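Nisin biosynthesis protein NisC (Lactococcus lactis subsp. lactis, PDB 2G0D) is the zinc-dependent cyclase that forms the lanthionine and methyllanthionine thioether rings during maturation of the lantibiotic nisin. Local coordinates at residues K50-S53 and K54-K58; N110-I113 and E114-V117; L215-A218 and H219-Y223; I235-I238 and Y239-E243. All coordinates share one frame; numbering follows the deposited sequence.

Contact 1. Residues K50-S53 and K54-K58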
loop_
_atom_site.group_PDB
_atom_site.type_symbol
_atom_site.label_atom_id
_atom_site.label_comp_id
_atom_site.label_asym_id
_atom_site.label_seq_id
_atom_site.Cartn_x
_atom_site.Cartn_y
_atom_site.Cartn_z
ATOM N N LYS A 50 10.785 -23.026 4.987
ATOM C CA LYS A 50 10.370 -23.788 6.191
ATOM C C LYS A 50 10.086 -25.258 5.863
ATOM O O LYS A 50 9.863 -25.612 4.700
ATOM C CB LYS A 50 9.181 -23.111 6.925
ATOM C CG LYS A 50 9.594 -21.914 7.850
ATOM C CD LYS A 50 8.411 -21.168 8.603
ATOM C CE LYS A 50 7.804 -21.873 9.879
ATOM N NZ LYS A 50 6.487 -22.600 9.624
ATOM N N ASP A 51 10.122 -26.116 6.882
ATOM C CA ASP A 51 10.000 -27.563 6.667
ATOM C C ASP A 51 8.676 -28.006 6.041
ATOM O O ASP A 51 8.664 -28.911 5.198
ATOM C CB ASP A 51 10.285 -28.348 7.954
ATOM C CG ASP A 51 11.766 -28.365 8.307
ATOM O OD1 ASP A 51 12.589 -28.067 7.418
ATOM O OD2 ASP A 51 12.112 -28.670 9.474
ATOM N N ASN A 52 7.575 -27.369 6.441
ATOM C CA ASN A 52 6.246 -27.750 5.946
ATOM C C ASN A 52 5.841 -27.111 4.630
ATOM O O ASN A 52 4.668 -27.153 4.260
ATOM C CB ASN A 52 5.176 -27.479 7.001
ATOM C CG ASN A 52 5.103 -28.563 8.043
ATOM O OD1 ASN A 52 5.733 -29.622 7.908
ATOM N ND2 ASN A 52 4.324 -28.312 9.100
ATOM N N SER A 53 6.817 -26.549 3.916
ATOM C CA SER A 53 6.563 -25.793 2.688
ATOM C C SER A 53 5.890 -26.563 1.548
ATOM O O SER A 53 5.279 -25.953 0.679
ATOM C CB SER A 53 7.854 -25.161 2.187
ATOM O OG SER A 53 8.820 -26.156 1.906
ATOM N N LYS A 54 6.001 -27.888 1.524
ATOM C CA LYS A 54 5.299 -28.675 0.489
ATOM C C LYS A 54 3.806 -28.840 0.799
ATOM O O LYS A 54 2.974 -28.896 -0.117
ATOM C CB LYS A 54 5.978 -30.020 0.235
ATOM C CG LYS A 54 7.319 -29.895 -0.532
ATOM C CD LYS A 54 7.126 -29.560 -2.017
ATOM C CE LYS A 54 7.205 -30.816 -2.889
ATOM N NZ LYS A 54 8.617 -31.274 -3.073
ATOM N N ILE A 55 3.485 -28.909 2.088
ATOM C CA ILE A 55 2.114 -28.794 2.577
ATOM C C ILE A 55 1.575 -27.385 2.297
ATOM O O ILE A 55 0.435 -27.225 1.860
ATOM C CB ILE A 55 2.048 -29.086 4.089
ATOM C CG1 ILE A 55 2.582 -30.487 4.382
ATOM C CG2 ILE A 55 0.614 -28.914 4.630
ATOM C CD1 ILE A 55 3.048 -30.691 5.830
ATOM N N TYR A 56 2.407 -26.369 2.518
ATOM C CA TYR A 56 1.999 -24.980 2.283
ATOM C C TYR A 56 1.687 -24.696 0.803
ATOM O O TYR A 56 0.652 -24.101 0.482
ATOM C CB TYR A 56 3.059 -24.007 2.809
ATOM C CG TYR A 56 3.281 -24.044 4.306
ATOM C CD1 TYR A 56 2.350 -24.630 5.176
ATOM C CD2 TYR A 56 4.421 -23.473 4.857
ATOM C CE1 TYR A 56 2.565 -24.640 6.539
ATOM C CE2 TYR A 56 4.644 -23.486 6.210
ATOM C CZ TYR A 56 3.717 -24.061 7.045
ATOM O OH TYR A 56 3.966 -24.052 8.383
ATOM N N GLN A 57 2.576 -25.137 -0.085
ATOM C CA GLN A 57 2.339 -25.028 -1.532
ATOM C C GLN A 57 1.048 -25.749 -1.986
ATOM O O GLN A 57 0.359 -25.296 -2.914
ATOM C CB GLN A 57 3.558 -25.534 -2.324
ATOM C CG GLN A 57 3.508 -25.209 -3.836
ATOM C CD GLN A 57 3.242 -23.718 -4.121
ATOM O OE1 GLN A 57 3.956 -22.841 -3.623
ATOM N NE2 GLN A 57 2.211 -23.437 -4.923
ATOM N N LYS A 58 0.729 -26.863 -1.332
ATOM C CA LYS A 58 -0.507 -27.593 -1.614
ATOM C C LYS A 58 -1.730 -26.738 -1.258
ATOM O O LYS A 58 -2.665 -26.621 -2.051
ATOM C CB LYS A 58 -0.512 -28.930 -0.853
ATOM C CG LYS A 58 -1.672 -29.858 -1.153
ATOM C CD LYS A 58 -1.420 -30.679 -2.431
ATOM C CE LYS A 58 -2.346 -30.284 -3.572
ATOM N NZ LYS A 58 -3.659 -30.990 -3.402
HETATM O O HOH W 1 7.622 -30.118 2.801
#
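Tyr56 N reaches back to Asn52 O at 3.0 Å, and Gln57 N to Ser53 O, so the first i to i+4 bonds of helix 53-74 start from the last two residues of the type I turn Lys50-Ser53. Asn52 occupies the N-cap position without using its side chain as a cap. Its carboxamide lies beside Ile55, the two side chains running the same way with Asn52 OD1 3.6 Å from the Ile55 CD1 methyl. The Asn52 methylene is the part that meets the aromatic ring: CB sits over one face of Tyr56 in a CH-pi contact, 4.0 Å from the ring centroid. Asn52 O lies over that ring too, 3.4 Å above its plane and displaced to the rim. Tyr56 can turn back over the residue four places earlier because its CG stands beside the backbone N, anti to the carbonyl carbon (chi1 -64°). Lys50 folds its chain at the third and fourth torsions and brings NZ to the ring's phenol edge, 3.2 Å from Tyr56 OH, though the angle is poor for a hydrogen bond. At the turn a water accepts from Lys54 N and donates to Asp51 O. Tyr56 is buried, its side chain touching Ile12 of helix 3-20, while Lys50 and Asn52 both touch Lys5 of that helix. The chemistry is thus divided: water serves the amide of Lys54, backbone oxygens serve those of Tyr56 and Gln57, and the ring beneath Asn52 gives this surface turn an apolar footing.

Contact 2. Residues N110-I113 and E114-V117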
loop_
_atom_site.group_PDB
_atom_site.type_symbol
_atom_site.label_atom_id
_atom_site.label_comp_id
_atom_site.label_asym_id
_atom_site.label_seq_id
_atom_site.Cartn_x
_atom_site.Cartn_y
_atom_site.Cartn_z
ATOM N N ASN A 110 -4.503 -9.788 -15.949
ATOM C CA ASN A 110 -3.902 -8.593 -16.569
ATOM C C ASN A 110 -4.770 -7.938 -17.650
ATOM O O ASN A 110 -4.929 -6.713 -17.688
ATOM C CB ASN A 110 -2.522 -8.939 -17.136
ATOM C CG ASN A 110 -1.499 -9.276 -16.048
ATOM O OD1 ASN A 110 -1.706 -8.976 -14.875
ATOM N ND2 ASN A 110 -0.381 -9.896 -16.447
ATOM N N ARG A 111 -5.332 -8.765 -18.538
ATOM C CA ARG A 111 -6.241 -8.276 -19.567
ATOM C C ARG A 111 -7.499 -7.703 -18.928
ATOM O O ARG A 111 -7.966 -6.637 -19.317
ATOM C CB ARG A 111 -6.582 -9.381 -20.597
ATOM C CG ARG A 111 -5.363 -9.935 -21.394
ATOM C CD ARG A 111 -4.120 -8.965 -21.460
ATOM N NE ARG A 111 -3.115 -9.433 -22.418
ATOM C CZ ARG A 111 -2.813 -8.835 -23.573
ATOM N NH1 ARG A 111 -3.392 -7.687 -23.936
ATOM N NH2 ARG A 111 -1.903 -9.381 -24.377
ATOM N N TYR A 112 -8.036 -8.371 -17.917
ATOM C CA TYR A 112 -9.163 -7.783 -17.212
ATOM C C TYR A 112 -8.772 -6.447 -16.573
ATOM O O TYR A 112 -9.517 -5.470 -16.669
ATOM C CB TYR A 112 -9.828 -8.735 -16.187
ATOM C CG TYR A 112 -10.821 -7.969 -15.314
ATOM C CD1 TYR A 112 -12.092 -7.592 -15.793
ATOM C CD2 TYR A 112 -10.460 -7.553 -14.044
ATOM C CE1 TYR A 112 -12.978 -6.852 -14.975
ATOM C CE2 TYR A 112 -11.325 -6.824 -13.248
ATOM C CZ TYR A 112 -12.558 -6.471 -13.703
ATOM O OH TYR A 112 -13.362 -5.741 -12.843
ATOM N N ILE A 113 -7.597 -6.400 -15.941
ATOM C CA ILE A 113 -7.138 -5.170 -15.304
ATOM C C ILE A 113 -7.030 -4.010 -16.294
ATOM O O ILE A 113 -7.504 -2.908 -16.000
ATOM C CB ILE A 113 -5.786 -5.338 -14.552
ATOM C CG1 ILE A 113 -5.958 -6.210 -13.295
ATOM C CG2 ILE A 113 -5.248 -3.960 -14.152
ATOM C CD1 ILE A 113 -4.640 -6.807 -12.720
ATOM N N GLU A 114 -6.398 -4.256 -17.446
ATOM C CA GLU A 114 -6.269 -3.250 -18.486
ATOM C C GLU A 114 -7.631 -2.779 -19.005
ATOM O O GLU A 114 -7.855 -1.575 -19.132
ATOM C CB GLU A 114 -5.412 -3.758 -19.656
ATOM C CG GLU A 114 -5.324 -2.757 -20.824
ATOM C CD GLU A 114 -4.112 -2.968 -21.716
ATOM O OE1 GLU A 114 -3.492 -4.060 -21.687
ATOM O OE2 GLU A 114 -3.767 -2.020 -22.443
ATOM N N TYR A 115 -8.520 -3.724 -19.314
ATOM C CA TYR A 115 -9.944 -3.413 -19.593
ATOM C C TYR A 115 -10.580 -2.557 -18.473
ATOM O O TYR A 115 -11.174 -1.511 -18.748
ATOM C CB TYR A 115 -10.791 -4.690 -19.787
ATOM C CG TYR A 115 -12.276 -4.418 -19.600
ATOM C CD1 TYR A 115 -12.980 -3.649 -20.526
ATOM C CD2 TYR A 115 -12.963 -4.886 -18.477
ATOM C CE1 TYR A 115 -14.326 -3.369 -20.363
ATOM C CE2 TYR A 115 -14.342 -4.607 -18.306
ATOM C CZ TYR A 115 -15.002 -3.846 -19.256
ATOM O OH TYR A 115 -16.340 -3.555 -19.114
ATOM N N PHE A 116 -10.469 -3.023 -17.228
ATOM C CA PHE A 116 -11.026 -2.309 -16.075
ATOM C C PHE A 116 -10.525 -0.865 -15.965
ATOM O O PHE A 116 -11.320 0.075 -15.802
ATOM C CB PHE A 116 -10.748 -3.052 -14.763
ATOM C CG PHE A 116 -11.165 -2.274 -13.533
ATOM C CD1 PHE A 116 -12.510 -2.210 -13.160
ATOM C CD2 PHE A 116 -10.220 -1.571 -12.782
ATOM C CE1 PHE A 116 -12.906 -1.465 -12.037
ATOM C CE2 PHE A 116 -10.609 -0.823 -11.645
ATOM C CZ PHE A 116 -11.944 -0.775 -11.271
ATOM N N VAL A 117 -9.212 -0.682 -16.051
ATOM C CA VAL A 117 -8.642 0.654 -15.911
ATOM C C VAL A 117 -9.095 1.579 -17.048
ATOM O O VAL A 117 -9.568 2.685 -16.812
ATOM C CB VAL A 117 -7.093 0.601 -15.783
ATOM C CG1 VAL A 117 -6.482 1.987 -15.878
ATOM C CG2 VAL A 117 -6.707 -0.043 -14.461
HETATM O O HOH W 2 -5.093 -6.161 -22.349
#
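Tyr112 and Phe116, one helical turn apart, form the apolar centre. Phe116 CB lies over one face of the Tyr112 ring as a CH-pi contact, 4.3 Å from the centroid and offset toward the rim. The phenol end runs on to the second ring, placing Tyr112 OH 3.6 Å from Phe116 CD1. This overlap depends on Tyr112 carrying CG anti to its main-chain nitrogen (chi1 169°), which swings the ring along the helix toward the following turn. Tyr115 flanks the same ring: Tyr112 CD1 approaches the edge of Tyr115, close to its plane, 3.9 Å from Tyr115 CD2. On another side of the helix Ile113 and Val117 meet more lightly through their CG2 methyls, 4.2 Å apart. Beneath the side chains four consecutive i to i+4 bonds tie the turns together, among them Phe116 N to Tyr112 O at 2.7 Å. At the polar edge Arg111 and Glu114 face each other without a salt bridge, and Glu114 OE1 stands well out of the guanidinium plane. A water joins them instead, accepting from Arg111 NH1 at 2.8 Å within the guanidinium plane and donating to Glu114 OE1 at 2.7 Å; the opposite charges, 4.3 Å apart between Arg111 NH1 and Glu114 OE1, probably still attract each other. Asn110 OD1 is bonded by Tyr146 OH. The stretch lies midway along helix 100-122: Ile113, Phe116 and Val117 rest on Ile143 of helix 140-147, Glu114 and Val117 on Leu158 of helix 156-168, and Tyr112 and Ile113 on Ala85 of helix 85-92.

Contact 3. Residues L215-A218 and H219-Y223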
loop_
_atom_site.group_PDB
_atom_site.type_symbol
_atom_site.label_atom_id
_atom_site.label_comp_id
_atom_site.label_asym_id
_atom_site.label_seq_id
_atom_site.Cartn_x
_atom_site.Cartn_y
_atom_site.Cartn_z
ATOM N N LEU A 215 4.164 7.852 -8.634
ATOM C CA LEU A 215 4.834 8.613 -9.707
ATOM C C LEU A 215 6.354 8.594 -9.657
ATOM O O LEU A 215 7.004 8.579 -10.714
ATOM C CB LEU A 215 4.355 10.059 -9.746
ATOM C CG LEU A 215 2.868 10.219 -10.076
ATOM C CD1 LEU A 215 2.487 11.684 -9.915
ATOM C CD2 LEU A 215 2.488 9.700 -11.486
ATOM N N ALA A 216 6.914 8.635 -8.445
ATOM C CA ALA A 216 8.350 8.512 -8.262
ATOM C C ALA A 216 8.807 7.114 -8.696
ATOM O O ALA A 216 9.788 6.973 -9.433
ATOM C CB ALA A 216 8.727 8.769 -6.793
ATOM N N TYR A 217 8.091 6.087 -8.220
ATOM C CA TYR A 217 8.403 4.694 -8.582
ATOM C C TYR A 217 8.298 4.467 -10.082
ATOM O O TYR A 217 9.194 3.883 -10.643
ATOM C CB TYR A 217 7.537 3.693 -7.812
ATOM C CG TYR A 217 7.853 2.219 -8.058
ATOM C CD1 TYR A 217 9.134 1.702 -7.826
ATOM C CD2 TYR A 217 6.858 1.332 -8.494
ATOM C CE1 TYR A 217 9.419 0.352 -8.029
ATOM C CE2 TYR A 217 7.142 -0.022 -8.684
ATOM C CZ TYR A 217 8.405 -0.497 -8.442
ATOM O OH TYR A 217 8.677 -1.832 -8.652
ATOM N N ALA A 218 7.223 4.940 -10.719
ATOM C CA ALA A 218 7.092 4.951 -12.196
ATOM C C ALA A 218 8.294 5.577 -12.903
ATOM O O ALA A 218 8.828 4.975 -13.819
ATOM C CB ALA A 218 5.784 5.654 -12.638
ATOM N N HIS A 219 8.741 6.763 -12.466
ATOM C CA HIS A 219 9.963 7.367 -13.013
ATOM C C HIS A 219 11.205 6.461 -12.959
ATOM O O HIS A 219 11.871 6.286 -13.971
ATOM C CB HIS A 219 10.285 8.721 -12.377
ATOM C CG HIS A 219 11.552 9.334 -12.900
ATOM N ND1 HIS A 219 12.686 9.481 -12.126
ATOM C CD2 HIS A 219 11.875 9.805 -14.130
ATOM C CE1 HIS A 219 13.640 10.045 -12.850
ATOM N NE2 HIS A 219 13.172 10.250 -14.068
ATOM N N ILE A 220 11.517 5.877 -11.797
ATOM C CA ILE A 220 12.686 5.000 -11.714
ATOM C C ILE A 220 12.501 3.739 -12.564
ATOM O O ILE A 220 13.483 3.154 -13.029
ATOM C CB ILE A 220 13.125 4.633 -10.241
ATOM C CG1 ILE A 220 12.084 3.766 -9.521
ATOM C CG2 ILE A 220 13.564 5.867 -9.450
ATOM C CD1 ILE A 220 12.410 2.285 -9.612
ATOM N N LYS A 221 11.249 3.333 -12.787
ATOM C CA LYS A 221 10.976 2.172 -13.634
ATOM C C LYS A 221 11.149 2.456 -15.139
ATOM O O LYS A 221 11.228 1.520 -15.939
ATOM C CB LYS A 221 9.603 1.581 -13.327
ATOM C CG LYS A 221 9.508 0.866 -11.953
ATOM C CD LYS A 221 10.621 -0.207 -11.810
ATOM C CE LYS A 221 10.052 -1.541 -11.579
ATOM N NZ LYS A 221 11.072 -2.617 -11.652
ATOM N N GLY A 222 11.211 3.741 -15.499
ATOM C CA GLY A 222 11.433 4.179 -16.889
ATOM C C GLY A 222 10.220 4.874 -17.493
ATOM O O GLY A 222 10.215 5.214 -18.668
ATOM N N TYR A 223 9.196 5.085 -16.664
ATOM C CA TYR A 223 7.922 5.670 -17.090
ATOM C C TYR A 223 7.681 7.027 -16.426
ATOM O O TYR A 223 7.180 7.106 -15.284
ATOM C CB TYR A 223 6.760 4.699 -16.766
ATOM C CG TYR A 223 6.918 3.311 -17.368
ATOM C CD1 TYR A 223 6.399 3.003 -18.644
ATOM C CD2 TYR A 223 7.594 2.312 -16.675
ATOM C CE1 TYR A 223 6.554 1.715 -19.187
ATOM C CE2 TYR A 223 7.746 1.033 -17.206
ATOM C CZ TYR A 223 7.230 0.737 -18.451
ATOM O OH TYR A 223 7.425 -0.538 -18.946
HETATM O O HOH W 3 6.318 9.222 -13.404
#
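Lys221 runs its aliphatic chain along one face of the Tyr217 ring, and this is the tight part of the contact: CG sits over the ring centre, 3.9 Å from the centroid and 12° off the normal. The two side chains point the same way, bringing Lys221 CE to 3.2 Å from Tyr217 OH. Both polar ends are held by Asp404, Tyr217 through a hydrogen bond and Lys221 NZ through a salt bridge, so the carboxylate probably keeps ring and chain aligned. Ile220 fills in obliquely, CD1 3.8 Å from Tyr217 CD1; its CG1, wedged between backbone N and carbonyl carbon (chi1 67°), also presses on Tyr217 O.

The solvent side is at Gly222, an exposed residue whose positive phi (113°) ends the helix in a Schellman motif: Tyr223 N bonds Ala218 O at 2.9 Å and Gly222 N bonds His219 O at 3.0 Å; a further Gly222 N to Ala218 O bond is weak. Ala218 CB and Tyr223 CB make a light contact, 4.3 Å apart. Separately, a water joins Leu215 O to Tyr223 O, donating to both.

Around this C-terminal end of helix 208-221, Ala218 and Tyr223 pack on Ile163 of helix 156-168, Leu215 on Ala231 and Ala216 on Leu232 of helix 226-242, and Ala216 on Tyr290 of helix 281-294.

Contact 4. Residues I235-I238 and Y239-E243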
loop_
_atom_site.group_PDB
_atom_site.type_symbol
_atom_site.label_atom_id
_atom_site.label_comp_id
_atom_site.label_asym_id
_atom_site.label_seq_id
_atom_site.Cartn_x
_atom_site.Cartn_y
_atom_site.Cartn_z
ATOM N N ILE A 235 3.473 17.756 -5.463
ATOM C CA ILE A 235 3.042 16.975 -4.311
ATOM C C ILE A 235 4.009 17.186 -3.140
ATOM O O ILE A 235 3.575 17.476 -2.040
ATOM C CB ILE A 235 2.856 15.472 -4.670
ATOM C CG1 ILE A 235 1.613 15.298 -5.559
ATOM C CG2 ILE A 235 2.766 14.589 -3.396
ATOM C CD1 ILE A 235 1.441 13.898 -6.130
ATOM N N ILE A 236 5.311 17.093 -3.394
ATOM C CA ILE A 236 6.275 17.256 -2.321
ATOM C C ILE A 236 6.249 18.688 -1.793
ATOM O O ILE A 236 6.251 18.906 -0.585
ATOM C CB ILE A 236 7.698 16.815 -2.729
ATOM C CG1 ILE A 236 7.729 15.309 -3.008
ATOM C CG2 ILE A 236 8.699 17.119 -1.601
ATOM C CD1 ILE A 236 8.882 14.883 -3.889
ATOM N N PHE A 237 6.191 19.658 -2.707
ATOM C CA PHE A 237 6.057 21.084 -2.352
ATOM C C PHE A 237 4.842 21.323 -1.430
ATOM O O PHE A 237 4.919 22.136 -0.494
ATOM C CB PHE A 237 5.964 21.935 -3.633
ATOM C CG PHE A 237 5.813 23.424 -3.392
ATOM C CD1 PHE A 237 6.906 24.275 -3.513
ATOM C CD2 PHE A 237 4.567 23.983 -3.108
ATOM C CE1 PHE A 237 6.768 25.675 -3.330
ATOM C CE2 PHE A 237 4.418 25.376 -2.912
ATOM C CZ PHE A 237 5.524 26.214 -3.030
ATOM N N ILE A 238 3.743 20.601 -1.680
ATOM C CA ILE A 238 2.540 20.715 -0.840
ATOM C C ILE A 238 2.774 20.104 0.549
ATOM O O ILE A 238 2.305 20.643 1.547
ATOM C CB ILE A 238 1.264 20.117 -1.510
ATOM C CG1 ILE A 238 0.868 20.936 -2.747
ATOM C CG2 ILE A 238 0.101 20.069 -0.514
ATOM C CD1 ILE A 238 -0.158 20.261 -3.634
ATOM N N TYR A 239 3.501 18.989 0.615
ATOM C CA TYR A 239 3.905 18.452 1.918
ATOM C C TYR A 239 4.795 19.429 2.678
ATOM O O TYR A 239 4.571 19.672 3.870
ATOM C CB TYR A 239 4.501 17.037 1.803
ATOM C CG TYR A 239 3.392 16.021 1.769
ATOM C CD1 TYR A 239 2.856 15.492 2.954
ATOM C CD2 TYR A 239 2.815 15.650 0.554
ATOM C CE1 TYR A 239 1.779 14.596 2.922
ATOM C CE2 TYR A 239 1.757 14.750 0.505
ATOM C CZ TYR A 239 1.248 14.230 1.686
ATOM O OH TYR A 239 0.211 13.351 1.598
ATOM N N GLU A 240 5.767 20.016 1.983
ATOM C CA GLU A 240 6.685 20.962 2.600
ATOM C C GLU A 240 5.939 22.184 3.122
ATOM O O GLU A 240 6.279 22.713 4.190
ATOM C CB GLU A 240 7.793 21.406 1.611
ATOM C CG GLU A 240 8.915 20.373 1.376
ATOM C CD GLU A 240 9.732 20.089 2.641
ATOM O OE1 GLU A 240 10.789 20.730 2.844
ATOM O OE2 GLU A 240 9.305 19.223 3.442
ATOM N N LYS A 241 4.925 22.629 2.379
ATOM C CA LYS A 241 4.211 23.855 2.747
ATOM C C LYS A 241 3.326 23.647 3.972
ATOM O O LYS A 241 3.306 24.485 4.874
ATOM C CB LYS A 241 3.373 24.411 1.588
ATOM C CG LYS A 241 3.196 25.950 1.617
ATOM C CD LYS A 241 4.429 26.652 0.989
ATOM C CE LYS A 241 4.231 28.151 0.791
ATOM N NZ LYS A 241 4.325 28.930 2.077
ATOM N N PHE A 242 2.605 22.531 4.003
ATOM C CA PHE A 242 1.598 22.324 5.041
ATOM C C PHE A 242 2.082 21.506 6.259
ATOM O O PHE A 242 1.292 21.224 7.170
ATOM C CB PHE A 242 0.292 21.796 4.435
ATOM C CG PHE A 242 -0.418 22.807 3.547
ATOM C CD1 PHE A 242 -0.332 22.721 2.160
ATOM C CD2 PHE A 242 -1.167 23.850 4.105
ATOM C CE1 PHE A 242 -0.994 23.661 1.339
ATOM C CE2 PHE A 242 -1.813 24.794 3.298
ATOM C CZ PHE A 242 -1.725 24.693 1.914
ATOM N N GLU A 243 3.368 21.143 6.279
ATOM C CA GLU A 243 3.975 20.483 7.446
ATOM C C GLU A 243 3.737 21.308 8.712
ATOM O O GLU A 243 3.885 22.542 8.694
ATOM C CB GLU A 243 5.474 20.271 7.268
ATOM C CG GLU A 243 6.103 19.561 8.452
ATOM C CD GLU A 243 7.621 19.388 8.352
ATOM O OE1 GLU A 243 8.240 19.792 7.341
ATOM O OE2 GLU A 243 8.198 18.837 9.313
#
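Glu240 N bonds Ile236 O at 2.8 Å, and the Glu240 carboxylate, turned off the helix by a bend at chi2 (-64°), is gripped on both oxygens: OE2 by Tyr288 OH and, as a salt bridge, Lys303, and OE1 by Tyr299 OH. Lys303 also pairs with Glu243, the first residue to leave helical geometry, so two acids share one lysine at the helix end. Tyr239 anchors its hydroxyl on Met202 O and meets Trp252 edge-to-face. Further i to i+4 bonds run from Tyr239 N to Ile235 O, Lys241 N to Phe237 O and Phe242 N to Ile238 O.

NisC is an alpha toroid, a barrel of helices, and these residues form the last turns of helix 226-242. Tyr239 and Ile235 reach helix 281-294 through Leu287 and helix 208-221 through Leu208, so this buried side joins its helix to two others of the barrel.

Packing within the helix runs in i to i+4 pairs whose side chains point the same way. Ile235 CG2 touches Tyr239 CE2 at 4.0 Å, and Ile235 O lies near the plane of that ring, at its edge. Ile238 CG2 meets Phe242 CD1 at 3.8 Å; this methyl branch is anti to the Ile238 backbone N, as CG1 takes the place beside that nitrogen (chi1 -66°). On the exposed side Phe237 and Lys241 run alongside one another, with Lys241 CD 4.1 Å from Phe237 CE2 and set obliquely to the ring.

In the fold
From the N terminus, contact 1 joins the loop after helix 37-45 to the start of helix 53-74, against helix 3-20. Contact 2 lies within helix 100-122, its centre about 32 Å from that of contact 1. Contacts 3 and 4 belong to successive helices, 208-221 and 226-242, and come within about 5 Å at their nearest atoms without touching. All four are local and in series: none encloses a long loop, nests in another or crosses it. Contacts 1 and 4 lie on opposite sides of the chain's centre. Helix 156-168 packs against both contact 2 and contact 3, and helix 281-294 against both contact 3 and contact 4, linking neighbouring parts of the toroid.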